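Local coordinates for transcriptional regulator (Rhodococcus jostii, PDB 5CYV), which binds p-coumaroyl-CoA and probably acts as a DNA-binding MarR-family transcription factor in p-hydroxycinnamate metabolism, at residues B[68-71]-B[72-76]; B[106-109]-B[110-114]; B[128-131]-B[132-135]. One frame throughout, in Å; residues are numbered along the deposited sequence. Where two conformers were deposited one is given.

Contact 1 of 3, residues B[68-71]-B[72-76]; sequences QIVG and LVDEL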
loop_
_atom_site.group_PDB
_atom_site.type_symbol
_atom_site.label_atom_id
_atom_site.label_comp_id
_atom_site.label_asym_id
_atom_site.label_seq_id
_atom_site.Cartn_x
_atom_site.Cartn_y
_atom_site.Cartn_z
ATOM N N GLN B 68 16.350 -0.935 8.964
ATOM C CA GLN B 68 15.304 0.114 8.908
ATOM C C GLN B 68 14.441 0.093 10.150
ATOM O O GLN B 68 13.677 0.994 10.395
ATOM C CB GLN B 68 14.442 -0.020 7.633
ATOM C CG GLN B 68 15.288 0.255 6.396
ATOM C CD GLN B 68 14.512 0.848 5.185
ATOM O OE1 GLN B 68 13.362 1.268 5.282
ATOM N NE2 GLN B 68 15.176 0.842 4.033
ATOM N N ILE B 69 14.594 -0.939 10.976
ATOM C CA ILE B 69 13.766 -1.067 12.157
ATOM C C ILE B 69 14.449 -0.408 13.363
ATOM O O ILE B 69 13.728 0.035 14.283
ATOM C CB ILE B 69 13.519 -2.621 12.495
ATOM C CG1 ILE B 69 12.821 -3.314 11.321
ATOM C CG2 ILE B 69 12.732 -2.882 13.789
ATOM C CD1 ILE B 69 11.543 -2.630 10.914
ATOM N N VAL B 70 15.782 -0.263 13.318
ATOM C CA VAL B 70 16.509 0.230 14.484
ATOM C C VAL B 70 15.986 1.594 14.948
ATOM O O VAL B 70 15.742 1.784 16.147
ATOM C CB VAL B 70 17.985 0.323 14.169
ATOM C CG1 VAL B 70 18.753 0.912 15.352
ATOM C CG2 VAL B 70 18.513 -1.061 13.822
ATOM N N GLY B 71 15.793 2.523 14.004
ATOM C CA GLY B 71 15.328 3.854 14.372
ATOM C C GLY B 71 13.908 3.935 14.881
ATOM O O GLY B 71 13.560 4.800 15.674
ATOM N N LEU B 72 13.047 3.018 14.414
ATOM C CA LEU B 72 11.702 2.911 14.929
ATOM C C LEU B 72 11.712 2.456 16.383
ATOM O O LEU B 72 10.985 3.007 17.205
ATOM C CB LEU B 72 10.903 1.887 14.128
ATOM C CG LEU B 72 10.840 2.174 12.635
ATOM C CD1 LEU B 72 10.185 1.067 11.935
ATOM C CD2 LEU B 72 10.008 3.474 12.383
ATOM N N VAL B 73 12.552 1.455 16.665
ATOM C CA VAL B 73 12.733 1.023 18.058
ATOM C C VAL B 73 13.326 2.153 18.880
ATOM O O VAL B 73 12.862 2.373 20.028
ATOM C CB VAL B 73 13.575 -0.258 18.142
ATOM C CG1 VAL B 73 13.861 -0.627 19.614
ATOM C CG2 VAL B 73 12.837 -1.404 17.369
ATOM N N ASP B 74 14.286 2.926 18.326
ATOM C CA ASP B 74 14.842 4.041 19.092
ATOM C C ASP B 74 13.737 5.030 19.464
ATOM O O ASP B 74 13.727 5.589 20.561
ATOM C CB ASP B 74 15.927 4.782 18.286
ATOM C CG ASP B 74 17.219 3.981 18.082
ATOM O OD1 ASP B 74 17.473 2.971 18.771
ATOM O OD2 ASP B 74 18.021 4.440 17.201
ATOM N N GLU B 75 12.858 5.322 18.501
ATOM C CA GLU B 75 11.765 6.256 18.742
ATOM C C GLU B 75 10.856 5.746 19.861
ATOM O O GLU B 75 10.495 6.500 20.775
ATOM C CB GLU B 75 10.981 6.485 17.440
ATOM C CG GLU B 75 9.757 7.317 17.628
ATOM C CD GLU B 75 9.000 7.622 16.341
ATOM O OE1 GLU B 75 7.892 8.169 16.469
ATOM O OE2 GLU B 75 9.457 7.285 15.225
ATOM N N LEU B 76 10.494 4.476 19.785
ATOM C CA LEU B 76 9.609 3.937 20.788
ATOM C C LEU B 76 10.304 3.863 22.122
ATOM O O LEU B 76 9.647 4.071 23.174
ATOM C CB LEU B 76 9.156 2.537 20.357
ATOM C CG LEU B 76 8.237 2.516 19.115
ATOM C CD1 LEU B 76 8.051 1.086 18.703
ATOM C CD2 LEU B 76 6.856 3.127 19.426
#

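Contact 2 of 3, residues B[106-109]-B[110-114]; sequences RDDA and KARVD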
loop_
_atom_site.group_PDB
_atom_site.type_symbol
_atom_site.label_atom_id
_atom_site.label_comp_id
_atom_site.label_asym_id
_atom_site.label_seq_id
_atom_site.Cartn_x
_atom_site.Cartn_y
_atom_site.Cartn_z
ATOM N N ARG B 106 -0.700 0.952 22.967
ATOM C CA ARG B 106 -1.012 0.059 21.865
ATOM C C ARG B 106 -2.499 -0.271 21.876
ATOM O O ARG B 106 -3.127 -0.357 20.820
ATOM C CB ARG B 106 -0.186 -1.224 21.962
ATOM C CG ARG B 106 -0.744 -2.384 21.155
ATOM C CD ARG B 106 -0.824 -3.651 21.990
ATOM N NE ARG B 106 -1.465 -4.744 21.267
ATOM C CZ ARG B 106 -2.780 -4.942 21.223
ATOM N NH1 ARG B 106 -3.597 -4.118 21.864
ATOM N NH2 ARG B 106 -3.275 -5.964 20.540
ATOM N N ASP B 107 -3.120 -0.359 23.049
ATOM C CA ASP B 107 -4.552 -0.629 23.104
ATOM C C ASP B 107 -5.332 0.583 22.551
ATOM O O ASP B 107 -6.314 0.403 21.829
ATOM C CB ASP B 107 -4.983 -0.917 24.535
ATOM C CG ASP B 107 -4.607 -2.304 24.955
ATOM O OD1 ASP B 107 -4.226 -3.118 24.084
ATOM O OD2 ASP B 107 -4.705 -2.580 26.146
ATOM N N ASP B 108 -4.923 1.779 22.938
ATOM C CA ASP B 108 -5.555 3.018 22.449
ATOM C C ASP B 108 -5.390 3.136 20.932
ATOM O O ASP B 108 -6.338 3.392 20.184
ATOM C CB ASP B 108 -4.933 4.193 23.167
ATOM C CG ASP B 108 -5.458 5.501 22.668
ATOM O OD1 ASP B 108 -6.533 5.953 23.184
ATOM O OD2 ASP B 108 -4.791 6.079 21.770
ATOM N N ALA B 109 -4.169 2.887 20.473
ATOM C CA ALA B 109 -3.883 3.058 19.076
ATOM C C ALA B 109 -4.593 2.033 18.185
ATOM O O ALA B 109 -5.070 2.376 17.087
ATOM C CB ALA B 109 -2.320 2.968 18.858
ATOM N N LYS B 110 -4.668 0.773 18.668
ATOM C CA LYS B 110 -5.309 -0.232 17.859
ATOM C C LYS B 110 -6.828 0.026 17.789
ATOM O O LYS B 110 -7.426 -0.261 16.774
ATOM C CB LYS B 110 -5.074 -1.621 18.412
ATOM C CG LYS B 110 -5.670 -2.641 17.423
ATOM C CD LYS B 110 -5.038 -3.975 17.582
ATOM C CE LYS B 110 -5.967 -5.079 17.058
ATOM N NZ LYS B 110 -6.517 -4.874 15.700
ATOM N N ALA B 111 -7.395 0.568 18.862
ATOM C CA ALA B 111 -8.830 0.914 18.819
ATOM C C ALA B 111 -9.049 1.975 17.702
ATOM O O ALA B 111 -10.013 1.871 16.910
ATOM C CB ALA B 111 -9.290 1.425 20.155
ATOM N N ARG B 112 -8.207 3.000 17.664
ATOM C CA ARG B 112 -8.290 4.012 16.587
ATOM C C ARG B 112 -8.106 3.458 15.211
ATOM O O ARG B 112 -8.904 3.742 14.301
ATOM C CB ARG B 112 -7.231 5.126 16.830
ATOM C CG ARG B 112 -7.489 5.864 18.158
ATOM C CD ARG B 112 -6.313 6.867 18.423
ATOM N NE ARG B 112 -6.410 7.338 19.792
ATOM C CZ ARG B 112 -7.254 8.260 20.230
ATOM N NH1 ARG B 112 -8.067 8.920 19.386
ATOM N NH2 ARG B 112 -7.329 8.520 21.548
ATOM N N VAL B 113 -7.095 2.611 15.054
ATOM C CA VAL B 113 -6.818 2.035 13.750
ATOM C C VAL B 113 -7.920 1.041 13.311
ATOM O O VAL B 113 -8.385 1.142 12.176
ATOM C CB VAL B 113 -5.415 1.364 13.787
ATOM C CG1 VAL B 113 -5.223 0.540 12.562
ATOM C CG2 VAL B 113 -4.315 2.447 13.941
ATOM N N ASP B 114 -8.427 0.236 14.246
ATOM C CA ASP B 114 -9.548 -0.654 13.940
ATOM C C ASP B 114 -10.758 0.164 13.382
ATOM O O ASP B 114 -11.411 -0.188 12.392
ATOM C CB ASP B 114 -10.039 -1.445 15.181
ATOM C CG ASP B 114 -9.109 -2.622 15.594
ATOM O OD1 ASP B 114 -8.169 -2.918 14.864
ATOM O OD2 ASP B 114 -9.385 -3.200 16.681
#

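Contact 3 of 3, residues B[128-131]-B[132-135]; sequences VVNQ and MRDT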
loop_
_atom_site.group_PDB
_atom_site.type_symbol
_atom_site.label_atom_id
_atom_site.label_comp_id
_atom_site.label_asym_id
_atom_site.label_seq_id
_atom_site.Cartn_x
_atom_site.Cartn_y
_atom_site.Cartn_z
ATOM N N VAL B 128 -15.757 -12.875 1.360
ATOM C CA VAL B 128 -14.892 -12.092 0.483
ATOM C C VAL B 128 -13.643 -11.574 1.177
ATOM O O VAL B 128 -12.545 -11.651 0.597
ATOM C CB VAL B 128 -15.712 -10.944 -0.135
ATOM C CG1 VAL B 128 -14.840 -10.035 -0.997
ATOM C CG2 VAL B 128 -16.782 -11.534 -1.019
ATOM N N VAL B 129 -13.812 -11.036 2.382
ATOM C CA VAL B 129 -12.657 -10.619 3.195
ATOM C C VAL B 129 -11.739 -11.780 3.460
ATOM O O VAL B 129 -10.519 -11.631 3.387
ATOM C CB VAL B 129 -13.104 -10.052 4.531
ATOM C CG1 VAL B 129 -11.847 -9.683 5.392
ATOM C CG2 VAL B 129 -13.946 -8.809 4.240
ATOM N N ASN B 130 -12.298 -12.931 3.796
ATOM C CA ASN B 130 -11.481 -14.048 4.161
ATOM C C ASN B 130 -10.634 -14.451 2.965
ATOM O O ASN B 130 -9.465 -14.846 3.096
ATOM C CB ASN B 130 -12.319 -15.240 4.610
ATOM C CG ASN B 130 -12.973 -15.027 5.987
ATOM O OD1 ASN B 130 -12.550 -14.133 6.730
ATOM N ND2 ASN B 130 -14.018 -15.811 6.308
ATOM N N GLN B 131 -11.263 -14.485 1.780
ATOM C CA GLN B 131 -10.465 -14.831 0.601
ATOM C C GLN B 131 -9.399 -13.800 0.284
ATOM O O GLN B 131 -8.265 -14.184 -0.058
ATOM C CB GLN B 131 -11.402 -15.071 -0.630
ATOM C CG GLN B 131 -10.583 -15.406 -1.919
ATOM C CD GLN B 131 -11.462 -15.876 -3.036
ATOM O OE1 GLN B 131 -12.062 -16.990 -2.969
ATOM N NE2 GLN B 131 -11.531 -15.071 -4.038
ATOM N N MET B 132 -9.720 -12.526 0.418
ATOM C CA MET B 132 -8.701 -11.492 0.197
ATOM C C MET B 132 -7.537 -11.663 1.199
ATOM O O MET B 132 -6.365 -11.582 0.809
ATOM C CB MET B 132 -9.330 -10.122 0.331
ATOM C CG MET B 132 -8.365 -9.055 0.010
ATOM S SD MET B 132 -9.254 -7.520 -0.380
ATOM C CE MET B 132 -10.351 -8.181 -1.598
ATOM N N ARG B 133 -7.881 -11.860 2.476
ATOM C CA ARG B 133 -6.840 -12.011 3.515
ATOM C C ARG B 133 -5.882 -13.108 3.144
ATOM O O ARG B 133 -4.650 -12.945 3.140
ATOM C CB ARG B 133 -7.462 -12.342 4.879
ATOM C CG ARG B 133 -6.386 -12.523 5.990
ATOM C CD ARG B 133 -6.995 -12.948 7.324
ATOM N NE ARG B 133 -7.897 -11.900 7.761
ATOM C CZ ARG B 133 -9.234 -11.972 7.774
ATOM N NH1 ARG B 133 -9.882 -13.064 7.310
ATOM N NH2 ARG B 133 -9.921 -10.923 8.219
ATOM N N ASP B 134 -6.416 -14.282 2.842
ATOM C CA ASP B 134 -5.580 -15.427 2.605
ATOM C C ASP B 134 -4.765 -15.222 1.335
ATOM O O ASP B 134 -3.610 -15.614 1.302
ATOM C CB ASP B 134 -6.415 -16.719 2.554
ATOM C CG ASP B 134 -7.035 -17.075 3.911
ATOM O OD1 ASP B 134 -6.882 -16.291 4.897
ATOM O OD2 ASP B 134 -7.709 -18.121 3.972
ATOM N N THR B 135 -5.352 -14.603 0.300
ATOM C CA THR B 135 -4.621 -14.367 -0.938
ATOM C C THR B 135 -3.469 -13.376 -0.685
ATOM O O THR B 135 -2.318 -13.616 -1.142
ATOM C CB THR B 135 -5.578 -13.835 -2.047
ATOM O OG1 THR B 135 -6.605 -14.817 -2.219
ATOM C CG2 THR B 135 -4.827 -13.721 -3.357
HETATM O O HOH W 1 -13.194 -11.441 8.344
#

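Contact 1 of 3, residues B[68-71]-B[72-76]
L72 lies beside the carbonyls of Q68 and I69. With CG anti to the carbonyl carbon and next to the backbone N (chi1 -57°), its CB comes to 3.4 Å from I69 O, and CD1 lies 3.8 Å from Q68 O. The same CD1 meets I69 CD1 at 4.1 Å, an apolar touch between two chains that run at a slant to each other. I69 divides its branches: while CD1 goes to L72, its CG2 rests 3.9 Å from V73 CG2. Its carbonyl is gripped as well, for V73 N donates to I69 O at 3.0 Å in a nearly straight bond (169°). G71, lacking a side chain, takes part through its backbone alone and gives its O to E75 N at 3.0 Å. Beside it, D74 N bonds V70 O (2.9 Å), and the D74 carboxylate lies alongside V70 but makes its salt bridge with R84 of strand 82-87. I69 also packs on helix 55-62, and L72 on R38 and V42 of helix 37-47. Helix 70-78 corresponds to the recognition helix of the MarR winged helix-turn-helix. The chemistry is therefore divided: branched apolar chains fix this helix to the domain, whereas G71, D74 and E75 lie on the exposed side, with D74 neutralised, probably, by an arginine of the wing.

Contact 2 of 3, residues B[106-109]-B[110-114]
Four successive amides, from K110 N to V113 N, each donate to the carbonyl four residues earlier, R106 O to A109 O, in regular alpha-helical pairing within helix 100-121. One turn apart, beside the loop residues P32 and T33, D108 and R112 form a salt bridge. R112 approaches side-on with two nitrogens: NE reaches D108 OD2 at 2.8 Å and 174°, in the guanidinium plane but above the carboxylate plane, while NH2 meets the syn lone pair of D108 OD1 at 3.1 Å. The two planes are 51° apart, so the fork is twisted. D108 gets there because CG is anti to its backbone N (chi1 176°), which swings the carboxylate along the helix. K110 runs beside R106, but its NZ turns to the syn lone pair of D114 OD1 (2.7 Å) and also makes a weak hydrogen bond with Q5 of the second subunit. On the inner face V113 sets CG2 3.2 Å from A109 O; A109 and V113 pack on Y40 and L30. Ion pairs spaced i to i+4 are a common way of linking successive turns of a helix; here they lie on helix 100-121, which contributes V113 to the p-coumaroyl-CoA pocket.

Contact 3 of 3, residues B[128-131]-B[132-135]
R133 reaches back one turn over V129 and N130. Its CB stands 3.5 Å from V129 O, the same carbonyl that accepts R133 N in a backbone bond. From there the chain runs straight through CG and CD and then folds at chi3 (-62°), which brings the guanidinium round so that V129 O lies over one of its faces, without close contact. NE is spoken for across the dimer: it donates to D9 O of the second subunit. NH1 donates to N130 OD1 at 2.9 Å, with the acceptor almost exactly in the guanidinium plane although the nitrogen sits out of the plane of the amide; the two groups, lying side by side, are turned 50° apart. NH2, the last atom, lies 3.6 Å from V129 CG1 and makes a weak bond to a water that in turn donates to N130 OD1 (3.2 Å). The amide oxygen is thus shared by arginine and water, which would limit the rotation of both side chains. The setting is the dimerisation region that MarR proteins build from their terminal helices: V128 and M132 of helix 126-140 pack on T135 of the second subunit, T135 packs in return on V128 there, and Q131 meets its own counterpart. T135 is itself tied down within the helix. Its hydroxyl donates to Q131 O at 2.8 Å and its N to the same oxygen at 3.0 Å, from opposite faces of the carbonyl plane, so that a buried hydroxyl is satisfied by the helix backbone. Neighbouring D134 keeps CG 3.4 Å from N130 O; it has been seen to bind magnesium in a structure of this protein, though no ion is bound to this chain here.

How the contacts relate
All three are local contacts between successive turns of a helix, each with buried and exposed residues, but they serve different elements. Contact 1 lies in the probable DNA-binding lobe and its helix is held by apolar branches against helices 37-47 and 55-62, with no reach to the second subunit. Contacts 2 and 3 sit on the consecutive helices 100-121 and 126-140, their centres about 22 Å apart. In contact 2 ion pairs dominate the side-chain chemistry and V113 faces the ligand; in contact 3 the bonds are arginine–amide and hydroxyl–carbonyl, and the second subunit covers much of the surface. Contacts 1 and 3, about 31 Å apart between centres, occupy opposite sides of the chain's centre.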